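Local coordinates for protein endoglucanase FnCel5A (Fervidobacterium nodosum, PDB 3NCO) that probably hydrolyses internal beta-1,4-glucosidic bonds of cellulose, acting as a glycoside hydrolase family 5 endoglucanase, at residues L119-K124 / V161-K167; W123-A127 / F138-F142; A127-Y133 / T168-R172; L108-P112 / F142-N148. All coordinates share one frame; numbering follows the deposited sequence.

Contact 1: residues L119-K124 / V161-K167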
# COMPACT_ATOMS: atom_id res chain seq x y z
N LEU A 119 -9.12 -9.51 13.05
CA LEU A 119 -8.21 -8.43 12.68
C LEU A 119 -7.86 -7.59 13.90
O LEU A 119 -6.69 -7.19 14.08
CB LEU A 119 -8.86 -7.54 11.58
CG LEU A 119 -7.99 -6.39 11.10
CD1 LEU A 119 -6.77 -6.89 10.31
CD2 LEU A 119 -8.92 -5.51 10.26
N VAL A 120 -8.87 -7.32 14.74
CA VAL A 120 -8.56 -6.54 15.96
C VAL A 120 -7.46 -7.25 16.78
O VAL A 120 -6.50 -6.60 17.28
CB VAL A 120 -9.80 -6.29 16.82
CG1 VAL A 120 -9.42 -5.68 18.13
CG2 VAL A 120 -10.78 -5.33 16.10
N GLU A 121 -7.59 -8.57 16.96
CA GLU A 121 -6.60 -9.33 17.75
C GLU A 121 -5.24 -9.39 17.06
O GLU A 121 -4.21 -9.27 17.73
CB GLU A 121 -7.08 -10.75 18.00
CG GLU A 121 -8.32 -10.84 18.90
CD GLU A 121 -8.18 -10.02 20.20
OE1 GLU A 121 -7.18 -10.21 20.93
OE2 GLU A 121 -9.05 -9.18 20.51
N ILE A 122 -5.22 -9.52 15.74
CA ILE A 122 -3.94 -9.45 14.99
C ILE A 122 -3.24 -8.15 15.31
O ILE A 122 -2.07 -8.12 15.68
CB ILE A 122 -4.17 -9.60 13.46
CG1 ILE A 122 -4.48 -11.07 13.17
CG2 ILE A 122 -2.94 -9.11 12.63
CD1 ILE A 122 -5.09 -11.31 11.79
N TRP A 123 -3.96 -7.06 15.18
CA TRP A 123 -3.36 -5.76 15.39
C TRP A 123 -2.97 -5.48 16.84
O TRP A 123 -1.98 -4.76 17.11
CB TRP A 123 -4.21 -4.66 14.77
CG TRP A 123 -3.76 -4.44 13.31
CD1 TRP A 123 -4.45 -4.75 12.12
CD2 TRP A 123 -2.49 -3.95 12.91
NE1 TRP A 123 -3.67 -4.42 11.03
CE2 TRP A 123 -2.45 -3.96 11.49
CE3 TRP A 123 -1.37 -3.51 13.62
CZ2 TRP A 123 -1.32 -3.51 10.77
CZ3 TRP A 123 -0.27 -3.06 12.94
CH2 TRP A 123 -0.23 -3.06 11.51
N LYS A 124 -3.73 -6.02 17.79
CA LYS A 124 -3.31 -5.87 19.19
C LYS A 124 -1.90 -6.45 19.35
O LYS A 124 -1.02 -5.86 20.01
CB LYS A 124 -4.30 -6.61 20.09
CG LYS A 124 -3.92 -6.57 21.56
CD LYS A 124 -5.07 -7.17 22.37
CE LYS A 124 -4.87 -6.96 23.90
NZ LYS A 124 -5.20 -5.51 24.29
N VAL A 161 -9.92 -1.29 15.55
CA VAL A 161 -8.53 -1.75 15.42
C VAL A 161 -7.62 -0.63 15.92
O VAL A 161 -6.68 -0.87 16.71
CB VAL A 161 -8.19 -2.13 13.97
CG1 VAL A 161 -6.76 -2.59 13.95
CG2 VAL A 161 -9.09 -3.27 13.52
N LEU A 162 -7.89 0.59 15.46
CA LEU A 162 -7.09 1.77 15.83
C LEU A 162 -7.03 1.93 17.36
O LEU A 162 -5.95 2.20 17.92
CB LEU A 162 -7.69 3.04 15.23
CG LEU A 162 -6.91 4.35 15.43
CD1 LEU A 162 -5.47 4.22 14.88
CD2 LEU A 162 -7.68 5.46 14.73
N GLY A 163 -8.16 1.71 18.03
CA GLY A 163 -8.22 1.74 19.50
C GLY A 163 -7.21 0.80 20.15
O GLY A 163 -6.49 1.18 21.12
N GLU A 164 -7.12 -0.43 19.63
CA GLU A 164 -6.16 -1.39 20.18
C GLU A 164 -4.72 -0.99 19.84
O GLU A 164 -3.82 -1.10 20.68
CB GLU A 164 -6.44 -2.80 19.65
CG GLU A 164 -7.68 -3.41 20.31
CD GLU A 164 -7.49 -3.63 21.80
OE1 GLU A 164 -6.35 -3.85 22.26
OE2 GLU A 164 -8.49 -3.58 22.53
N ILE A 165 -4.50 -0.51 18.63
CA ILE A 165 -3.16 -0.01 18.29
C ILE A 165 -2.74 1.11 19.24
O ILE A 165 -1.58 1.13 19.74
CB ILE A 165 -3.11 0.49 16.81
CG1 ILE A 165 -3.27 -0.70 15.84
CG2 ILE A 165 -1.82 1.33 16.53
CD1 ILE A 165 -3.47 -0.30 14.34
N ARG A 166 -3.65 2.06 19.48
CA ARG A 166 -3.31 3.27 20.24
C ARG A 166 -2.98 3.00 21.71
O ARG A 166 -2.37 3.86 22.36
CB ARG A 166 -4.42 4.32 20.07
CG ARG A 166 -4.41 4.92 18.70
CD ARG A 166 -3.52 6.10 18.62
NE ARG A 166 -3.48 6.65 17.25
CZ ARG A 166 -2.48 6.49 16.39
NH1 ARG A 166 -1.39 5.81 16.67
NH2 ARG A 166 -2.60 7.06 15.22
N LYS A 167 -3.38 1.83 22.23
CA LYS A 167 -3.12 1.46 23.62
C LYS A 167 -1.60 1.37 23.87
O LYS A 167 -1.12 1.78 24.93
CB LYS A 167 -3.80 0.13 23.98
CG LYS A 167 -5.29 0.26 24.21
CD LYS A 167 -5.90 -1.05 24.64
CE LYS A 167 -7.40 -0.90 24.81
NZ LYS A 167 -7.97 -2.24 25.17
O HOH W 1 -1.48 -3.23 21.30
O HOH W 2 -6.00 -4.20 27.04
O HOH W 3 -8.46 -5.29 24.89
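Lys124 and Glu164 bring their charged ends together through two bends. Lys124 holds CG anti to the backbone N and stays extended as far as CE. It then turns at chi4 (76°) and presents NZ to Glu164, whose own chain bends at chi2. Lys124 NZ donates to Glu164 OE1 at 2.9 Å, from the syn side and 25° out of the carboxylate plane. Lys167, on the same helix as Glu164, sends its NZ to Glu164 OE2 at 3.0 Å, also syn. The three residues form a salt-bridge network.

Three waters join the two segments on this side. One donates to both Lys124 O and Glu164 O. Another donates to Glu164 OE2 and is weakly bonded to Lys124 NZ. The third accepts from Lys124 NZ and, weakly, from Lys167 NZ.

On the inner side the contact is apolar. Val161 CG1 presses on Trp123 CB at 3.4 Å. The other methyl, Val161 CG2, meets Val120 CG2 at 3.7 Å and Leu119 CD2 at 4.0 Å. Val120 CG1 packs against the aliphatic CG of Glu164 at 3.6 Å. Ile165 runs alongside Trp123, with Ile165 CD1 3.9 Å from Trp123 CE3.

The segments 119-124 and 161-167 run nearly parallel, on neighbouring helices outside the TIM barrel. Lys124 NZ and Lys167 NZ are 4.4 Å apart, and the Glu164 carboxylate bonded to both probably offsets much of their repulsion.

Contact 2: residues W123-A127 / F138-F142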
# COMPACT_ATOMS: atom_id res chain seq x y z
N TRP A 123 -3.96 -7.06 15.18
CA TRP A 123 -3.36 -5.76 15.39
C TRP A 123 -2.97 -5.48 16.84
O TRP A 123 -1.98 -4.76 17.11
CB TRP A 123 -4.21 -4.66 14.77
CG TRP A 123 -3.76 -4.44 13.31
CD1 TRP A 123 -4.45 -4.75 12.12
CD2 TRP A 123 -2.49 -3.95 12.91
NE1 TRP A 123 -3.67 -4.42 11.03
CE2 TRP A 123 -2.45 -3.96 11.49
CE3 TRP A 123 -1.37 -3.51 13.62
CZ2 TRP A 123 -1.32 -3.51 10.77
CZ3 TRP A 123 -0.27 -3.06 12.94
CH2 TRP A 123 -0.23 -3.06 11.51
N LYS A 124 -3.73 -6.02 17.79
CA LYS A 124 -3.31 -5.87 19.19
C LYS A 124 -1.90 -6.45 19.35
O LYS A 124 -1.02 -5.86 20.01
CB LYS A 124 -4.30 -6.61 20.09
CG LYS A 124 -3.92 -6.57 21.56
CD LYS A 124 -5.07 -7.17 22.37
CE LYS A 124 -4.87 -6.96 23.90
NZ LYS A 124 -5.20 -5.51 24.29
N GLN A 125 -1.68 -7.60 18.74
CA GLN A 125 -0.40 -8.27 18.81
C GLN A 125 0.71 -7.57 18.02
O GLN A 125 1.85 -7.50 18.50
CB GLN A 125 -0.56 -9.67 18.30
CG GLN A 125 -1.34 -10.50 19.28
CD GLN A 125 -1.56 -11.87 18.71
OE1 GLN A 125 -0.65 -12.67 18.68
NE2 GLN A 125 -2.75 -12.12 18.15
N VAL A 126 0.44 -7.15 16.80
CA VAL A 126 1.47 -6.51 15.98
C VAL A 126 1.87 -5.17 16.63
O VAL A 126 3.10 -4.88 16.79
CB VAL A 126 0.98 -6.26 14.55
CG1 VAL A 126 2.10 -5.53 13.75
CG2 VAL A 126 0.58 -7.58 13.87
N ALA A 127 0.88 -4.42 17.09
CA ALA A 127 1.17 -3.19 17.82
C ALA A 127 2.00 -3.46 19.06
O ALA A 127 2.92 -2.70 19.42
CB ALA A 127 -0.13 -2.42 18.20
N PHE A 138 5.53 2.81 10.11
CA PHE A 138 4.08 3.16 10.09
C PHE A 138 3.23 1.89 10.03
O PHE A 138 3.67 0.90 9.41
CB PHE A 138 3.74 3.96 8.82
CG PHE A 138 4.42 5.30 8.72
CD1 PHE A 138 5.21 5.80 9.72
CD2 PHE A 138 4.18 6.10 7.60
CE1 PHE A 138 5.89 7.04 9.56
CE2 PHE A 138 4.81 7.34 7.45
CZ PHE A 138 5.68 7.81 8.42
N PHE A 139 2.03 1.91 10.65
CA PHE A 139 1.12 0.77 10.52
C PHE A 139 0.05 1.07 9.48
O PHE A 139 -0.24 2.25 9.23
CB PHE A 139 0.38 0.53 11.83
CG PHE A 139 1.27 0.09 12.96
CD1 PHE A 139 2.54 -0.41 12.66
CD2 PHE A 139 0.82 0.12 14.32
CE1 PHE A 139 3.40 -0.82 13.64
CE2 PHE A 139 1.67 -0.33 15.35
CZ PHE A 139 2.96 -0.82 15.02
N GLU A 140 -0.55 0.04 8.87
CA GLU A 140 -1.61 0.24 7.90
C GLU A 140 -2.66 -0.84 8.12
O GLU A 140 -2.41 -1.99 7.79
CB GLU A 140 -1.02 0.12 6.49
CG GLU A 140 -2.14 0.28 5.43
CD GLU A 140 -1.69 0.18 3.99
OE1 GLU A 140 -0.49 -0.10 3.77
OE2 GLU A 140 -2.51 0.36 3.09
N ILE A 141 -3.79 -0.48 8.74
CA ILE A 141 -4.74 -1.47 9.28
C ILE A 141 -5.14 -2.59 8.33
O ILE A 141 -5.03 -3.77 8.67
CB ILE A 141 -6.00 -0.78 9.79
CG1 ILE A 141 -5.58 0.02 11.03
CG2 ILE A 141 -7.05 -1.83 10.27
CD1 ILE A 141 -6.68 1.01 11.51
N PHE A 142 -5.56 -2.21 7.11
CA PHE A 142 -5.98 -3.22 6.14
C PHE A 142 -5.88 -2.72 4.71
O PHE A 142 -6.23 -1.57 4.41
CB PHE A 142 -7.39 -3.76 6.44
CG PHE A 142 -7.73 -5.00 5.69
CD1 PHE A 142 -6.98 -6.19 5.87
CD2 PHE A 142 -8.75 -4.98 4.76
CE1 PHE A 142 -7.28 -7.34 5.11
CE2 PHE A 142 -9.10 -6.12 4.03
CZ PHE A 142 -8.37 -7.29 4.20
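Trp123 reaches from helix 112-130 to the backbone of Glu140 and Ile141. Its CB leaves the helix toward the strand. Trp123 CD1 lies 4.3 Å from Ile141 CG2. Trp123 NE1 donates to Ile141 O at 2.8 Å, with an N-H...O angle of 145°. The donor lies in the carbonyl plane, on a lone pair of Ile141 O, although the oxygen is tilted somewhat from the indole plane. The bond satisfies a buried N-H and helps to fix the ring's rotation.

Further round the ring, Trp123 CZ2 approaches Glu140 O at 3.5 Å. Trp123 CH2 packs on Phe139 CB at 3.7 Å. Trp123 CZ3 sits over one face of the Phe139 ring, toward its rim, with Trp123 CZ3 to Phe139 CG at 3.5 Å. The six-membered ring of Trp123 and the Phe139 ring meet obliquely, with planes at 44°.

Phe139 keeps CG anti to its carbonyl carbon, and its ring reaches along the helix to the next turn. There Phe139 CE2 meets Ala127 CB at 4.0 Å. With an alanine at Trp123, Ile141 O would probably lose its donor and a gap would open beside the Phe139 face.

Glu140 points the other way, into the barrel, where it forms a salt bridge with Arg59. Phe139 and the indole form part of the layer between sheet and helix. A strand with one side turned to the barrel interior and the other covered by an antiparallel helix is typical of the TIM barrel.

Contact 3: residues A127-Y133 / T168-R172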
# COMPACT_ATOMS: atom_id res chain seq x y z
N ALA A 127 0.88 -4.42 17.09
CA ALA A 127 1.17 -3.19 17.82
C ALA A 127 2.00 -3.46 19.06
O ALA A 127 2.92 -2.70 19.42
CB ALA A 127 -0.13 -2.42 18.20
N GLN A 128 1.65 -4.52 19.82
CA GLN A 128 2.45 -4.78 21.02
C GLN A 128 3.88 -5.10 20.61
O GLN A 128 4.85 -4.61 21.26
CB GLN A 128 1.88 -5.96 21.79
CG GLN A 128 2.78 -6.45 22.95
CD GLN A 128 2.77 -5.49 24.14
OE1 GLN A 128 1.79 -4.80 24.37
NE2 GLN A 128 3.88 -5.45 24.88
N ALA A 129 4.03 -5.89 19.55
CA ALA A 129 5.38 -6.36 19.15
C ALA A 129 6.26 -5.22 18.66
O ALA A 129 7.49 -5.21 18.93
CB ALA A 129 5.30 -7.48 18.14
N PHE A 130 5.64 -4.25 17.98
CA PHE A 130 6.42 -3.16 17.37
C PHE A 130 6.39 -1.84 18.18
O PHE A 130 6.91 -0.84 17.74
CB PHE A 130 5.95 -2.96 15.91
CG PHE A 130 6.44 -4.06 14.99
CD1 PHE A 130 7.73 -4.00 14.45
CD2 PHE A 130 5.62 -5.15 14.68
CE1 PHE A 130 8.19 -5.03 13.58
CE2 PHE A 130 6.06 -6.19 13.82
CZ PHE A 130 7.35 -6.11 13.25
N LYS A 131 5.86 -1.89 19.41
CA LYS A 131 5.55 -0.64 20.12
C LYS A 131 6.73 0.31 20.29
O LYS A 131 6.56 1.54 20.27
CB LYS A 131 4.86 -0.93 21.47
CG LYS A 131 5.74 -1.57 22.52
CD LYS A 131 4.89 -1.93 23.73
CE LYS A 131 5.70 -2.65 24.82
NZ LYS A 131 6.84 -1.85 25.36
N ASP A 132 7.93 -0.26 20.44
CA ASP A 132 9.11 0.53 20.78
C ASP A 132 9.94 0.84 19.52
O ASP A 132 11.03 1.39 19.64
CB ASP A 132 9.95 -0.19 21.85
CG ASP A 132 9.22 -0.28 23.21
OD1 ASP A 132 8.65 0.75 23.63
OD2 ASP A 132 9.20 -1.37 23.85
N TYR A 133 9.45 0.45 18.35
CA TYR A 133 10.18 0.72 17.11
C TYR A 133 10.19 2.21 16.80
O TYR A 133 9.24 2.91 17.17
CB TYR A 133 9.54 -0.08 15.95
CG TYR A 133 10.17 -1.45 15.77
CD1 TYR A 133 10.02 -2.42 16.75
CD2 TYR A 133 10.86 -1.76 14.62
CE1 TYR A 133 10.59 -3.70 16.61
CE2 TYR A 133 11.43 -3.01 14.45
CZ TYR A 133 11.30 -3.99 15.46
OH TYR A 133 11.85 -5.27 15.34
N THR A 168 -0.88 0.83 22.90
CA THR A 168 0.56 0.63 23.00
C THR A 168 1.38 1.59 22.11
O THR A 168 2.57 1.79 22.35
CB THR A 168 0.94 -0.82 22.59
OG1 THR A 168 0.35 -1.14 21.33
CG2 THR A 168 0.48 -1.83 23.66
N ASN A 169 0.74 2.19 21.11
CA ASN A 169 1.39 3.09 20.13
C ASN A 169 0.54 4.37 20.02
O ASN A 169 -0.27 4.54 19.08
CB ASN A 169 1.47 2.42 18.75
CG ASN A 169 2.39 1.22 18.71
OD1 ASN A 169 3.52 1.32 18.24
ND2 ASN A 169 1.93 0.09 19.24
N PRO A 170 0.65 5.25 21.03
CA PRO A 170 -0.25 6.41 21.06
C PRO A 170 -0.13 7.39 19.90
O PRO A 170 -1.11 8.07 19.58
CB PRO A 170 0.09 7.11 22.38
CG PRO A 170 1.25 6.47 22.91
CD PRO A 170 1.56 5.20 22.18
N SER A 171 1.05 7.47 19.26
CA SER A 171 1.25 8.50 18.22
C SER A 171 1.70 7.98 16.85
O SER A 171 1.84 8.76 15.90
CB SER A 171 2.25 9.57 18.73
OG SER A 171 3.52 8.96 18.98
N ARG A 172 2.00 6.68 16.76
CA ARG A 172 2.50 6.11 15.51
C ARG A 172 1.52 6.37 14.38
O ARG A 172 0.29 6.27 14.56
CB ARG A 172 2.72 4.60 15.61
CG ARG A 172 3.58 4.06 14.42
CD ARG A 172 3.84 2.56 14.57
NE ARG A 172 4.58 2.29 15.83
CZ ARG A 172 5.88 2.53 16.03
NH1 ARG A 172 6.65 3.00 15.04
NH2 ARG A 172 6.41 2.29 17.22
O HOH W 4 4.79 3.55 20.81
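Arg172 reaches Tyr133, and Asn169 reaches Ala127, across two helix-to-strand junctions at the N-terminal end of the barrel strands. One junction holds the type I beta turn from Phe130 to Tyr133; the other leads from helix 151-168 to strand 174-177.

Arg172 extends CG anti to its backbone N and bends at chi3 (-60°), which brings the guanidinium edge to the turn. Arg172 NH2 donates to Tyr133 O at 2.9 Å with an N-H...O angle of 163°, and the oxygen lies in the guanidinium plane. The same Arg172 NH2 makes a weak bond to Lys131 O at 3.1 Å. Arg172 NE donates to Asn169 OD1 at 2.8 Å and Arg172 NH2 does so at 3.2 Å, a side-on grip on one oxygen. This pairing sets the orientation of the guanidinium and helps to fix the Asn169 amide. NH1 has backbone partners in Pro134 O and Leu137 O.

The other end of the amide then serves the helix. Asn169 ND2 donates to Ala127 O at 3.0 Å. The oxygen lies in the amide plane, but the nitrogen stands 43° above the carbonyl plane. Thr168 completes the seam: Thr168 OG1 touches Ala127 CB at 3.4 Å, and Thr168 CG2 touches Gln128 OE1 at 3.3 Å. A water donates to Lys131 O at 2.7 Å and also to Thr168 O.

Phe139 of strand 137-140 packs on both Arg172 and Asn169. Backbone oxygens at the end of helix 112-130 and in the turn after it are held by side chains of the next alpha-to-beta loop. These loops lie at the end of the TIM barrel opposite the one that carries the active site in this fold.

Contact 4: residues L108-P112 / F142-N148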
# COMPACT_ATOMS: atom_id res chain seq x y z
N LEU A 108 -12.16 -12.09 5.98
CA LEU A 108 -12.63 -10.73 6.31
C LEU A 108 -13.50 -10.11 5.20
O LEU A 108 -14.53 -9.43 5.48
CB LEU A 108 -11.40 -9.83 6.64
CG LEU A 108 -11.74 -8.40 7.07
CD1 LEU A 108 -12.60 -8.43 8.28
CD2 LEU A 108 -10.41 -7.67 7.38
N TYR A 109 -13.10 -10.35 3.95
CA TYR A 109 -13.89 -9.86 2.84
C TYR A 109 -15.25 -10.51 2.79
O TYR A 109 -16.24 -9.89 2.36
CB TYR A 109 -13.16 -10.16 1.53
CG TYR A 109 -12.00 -9.26 1.20
CD1 TYR A 109 -12.19 -7.93 1.04
CD2 TYR A 109 -10.69 -9.76 1.09
CE1 TYR A 109 -11.15 -7.08 0.69
CE2 TYR A 109 -9.61 -8.91 0.75
CZ TYR A 109 -9.86 -7.56 0.55
OH TYR A 109 -8.79 -6.71 0.20
N GLN A 110 -15.33 -11.75 3.23
CA GLN A 110 -16.61 -12.49 3.13
C GLN A 110 -17.53 -12.39 4.33
O GLN A 110 -18.74 -12.33 4.19
CB GLN A 110 -16.34 -14.00 2.87
CG GLN A 110 -17.61 -14.87 2.77
CD GLN A 110 -18.48 -14.59 1.51
OE1 GLN A 110 -18.00 -13.99 0.52
NE2 GLN A 110 -19.74 -15.03 1.54
N ALA A 111 -16.94 -12.39 5.52
CA ALA A 111 -17.74 -12.35 6.76
C ALA A 111 -17.11 -11.41 7.77
O ALA A 111 -16.53 -11.87 8.78
CB ALA A 111 -17.94 -13.73 7.34
N PRO A 112 -17.17 -10.09 7.49
CA PRO A 112 -16.47 -9.15 8.39
C PRO A 112 -17.03 -9.13 9.81
O PRO A 112 -16.28 -8.81 10.74
CB PRO A 112 -16.68 -7.77 7.71
CG PRO A 112 -17.95 -7.98 6.84
CD PRO A 112 -17.80 -9.40 6.34
N PHE A 142 -5.56 -2.21 7.11
CA PHE A 142 -5.98 -3.22 6.14
C PHE A 142 -5.88 -2.72 4.71
O PHE A 142 -6.23 -1.57 4.41
CB PHE A 142 -7.39 -3.76 6.44
CG PHE A 142 -7.73 -5.00 5.69
CD1 PHE A 142 -6.98 -6.19 5.87
CD2 PHE A 142 -8.75 -4.98 4.76
CE1 PHE A 142 -7.28 -7.34 5.11
CE2 PHE A 142 -9.10 -6.12 4.03
CZ PHE A 142 -8.37 -7.29 4.20
N ASN A 143 -5.45 -3.61 3.82
CA ASN A 143 -5.35 -3.30 2.40
C ASN A 143 -6.69 -3.48 1.70
O ASN A 143 -7.31 -4.53 1.75
CB ASN A 143 -4.37 -4.31 1.80
CG ASN A 143 -4.20 -4.15 0.32
OD1 ASN A 143 -4.60 -5.03 -0.48
ND2 ASN A 143 -3.69 -3.07 -0.06
N GLU A 144 -7.12 -2.41 1.02
CA GLU A 144 -8.31 -2.54 0.13
C GLU A 144 -9.52 -3.23 0.77
O GLU A 144 -9.87 -4.34 0.41
CB GLU A 144 -7.90 -3.28 -1.15
CG GLU A 144 -6.98 -2.44 -1.98
CD GLU A 144 -6.60 -3.06 -3.29
OE1 GLU A 144 -7.01 -4.21 -3.56
OE2 GLU A 144 -5.85 -2.46 -4.06
N PRO A 145 -10.18 -2.56 1.72
CA PRO A 145 -11.43 -3.08 2.15
C PRO A 145 -12.30 -3.22 0.93
O PRO A 145 -12.15 -2.41 -0.01
CB PRO A 145 -12.00 -1.92 2.99
CG PRO A 145 -10.80 -1.33 3.60
CD PRO A 145 -9.88 -1.26 2.37
N ALA A 146 -13.15 -4.25 0.91
CA ALA A 146 -14.04 -4.51 -0.26
C ALA A 146 -15.00 -5.63 -0.00
O ALA A 146 -15.03 -6.17 1.09
CB ALA A 146 -13.23 -4.85 -1.50
N GLN A 147 -15.88 -5.89 -0.99
CA GLN A 147 -16.80 -7.00 -0.89
C GLN A 147 -17.70 -6.76 0.29
O GLN A 147 -18.32 -5.70 0.36
CB GLN A 147 -16.10 -8.37 -0.86
CG GLN A 147 -15.39 -8.63 -2.21
CD GLN A 147 -14.98 -10.09 -2.33
OE1 GLN A 147 -15.83 -10.99 -2.33
NE2 GLN A 147 -13.68 -10.33 -2.40
N ASN A 148 -17.82 -7.71 1.22
CA ASN A 148 -18.81 -7.55 2.30
C ASN A 148 -18.32 -6.62 3.40
O ASN A 148 -19.07 -6.23 4.28
CB ASN A 148 -19.15 -8.90 2.86
CG ASN A 148 -20.01 -9.71 1.88
OD1 ASN A 148 -20.66 -9.11 0.97
ND2 ASN A 148 -19.96 -11.02 1.98
O HOH W 5 -6.17 -7.25 0.89
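Tyr109 OH is held by two bonds: it donates to Glu144 O at 2.6 Å and accepts from a water at 2.8 Å. That water also donates to Asn143 OD1. The partners belong to the Asn-Glu-Pro sequence that follows the fourth strand of the TIM barrel. In family 5 its glutamate is usually the acid/base, and Glu144 is consistent with that role; its OE2 is hydrogen-bonded to His203 ND1.

With CG anti to its carbonyl carbon (chi1 -77°), Tyr109 lays its ring along the loop and carries OH to the Glu144 carbonyl. Glu144 O and Ala146 N lie at the ring's edge, and Tyr109 CE1 touches Ala146 CB at 3.8 Å. Phe142 meets the ring obliquely. Leu108 CD2 sits over the centre of the Phe142 ring, 3.7 Å from the centroid, in a CH-pi contact.

A phenylalanine in place of Tyr109 would probably leave Glu144 O without this donor and the bridging water without one of its holds, letting the loop shift.

At the far end Asn148 grips the helix with its backbone and its side chain. Asn148 N donates to Tyr109 O at 2.9 Å. Asn148 ND2 donates to Gln110 O at 2.8 Å, nearly straight at 170°, with the oxygen close to the amide plane.

From the N terminus, the chain passes 108-112 and then runs through helix 112-130, which supplies the first segments of contacts 1 and 2 and the start of that of contact 3. Contact 2 closes first, when strand 137-140 returns beside this helix. Contact 4 closes next at 142-148, and its larger loop encloses contact 2. Helix 151-168 then closes contact 1, and the loop after it closes contact 3. Contacts 1 and 3 cross each other; both cross contact 4, and contact 3 also crosses contact 2. Contacts 1 and 2 share Trp123. Contacts 3 and 4 lie with centres about 25 Å apart. Together the four tie two neighbouring helices, a strand and the loops at both barrel ends.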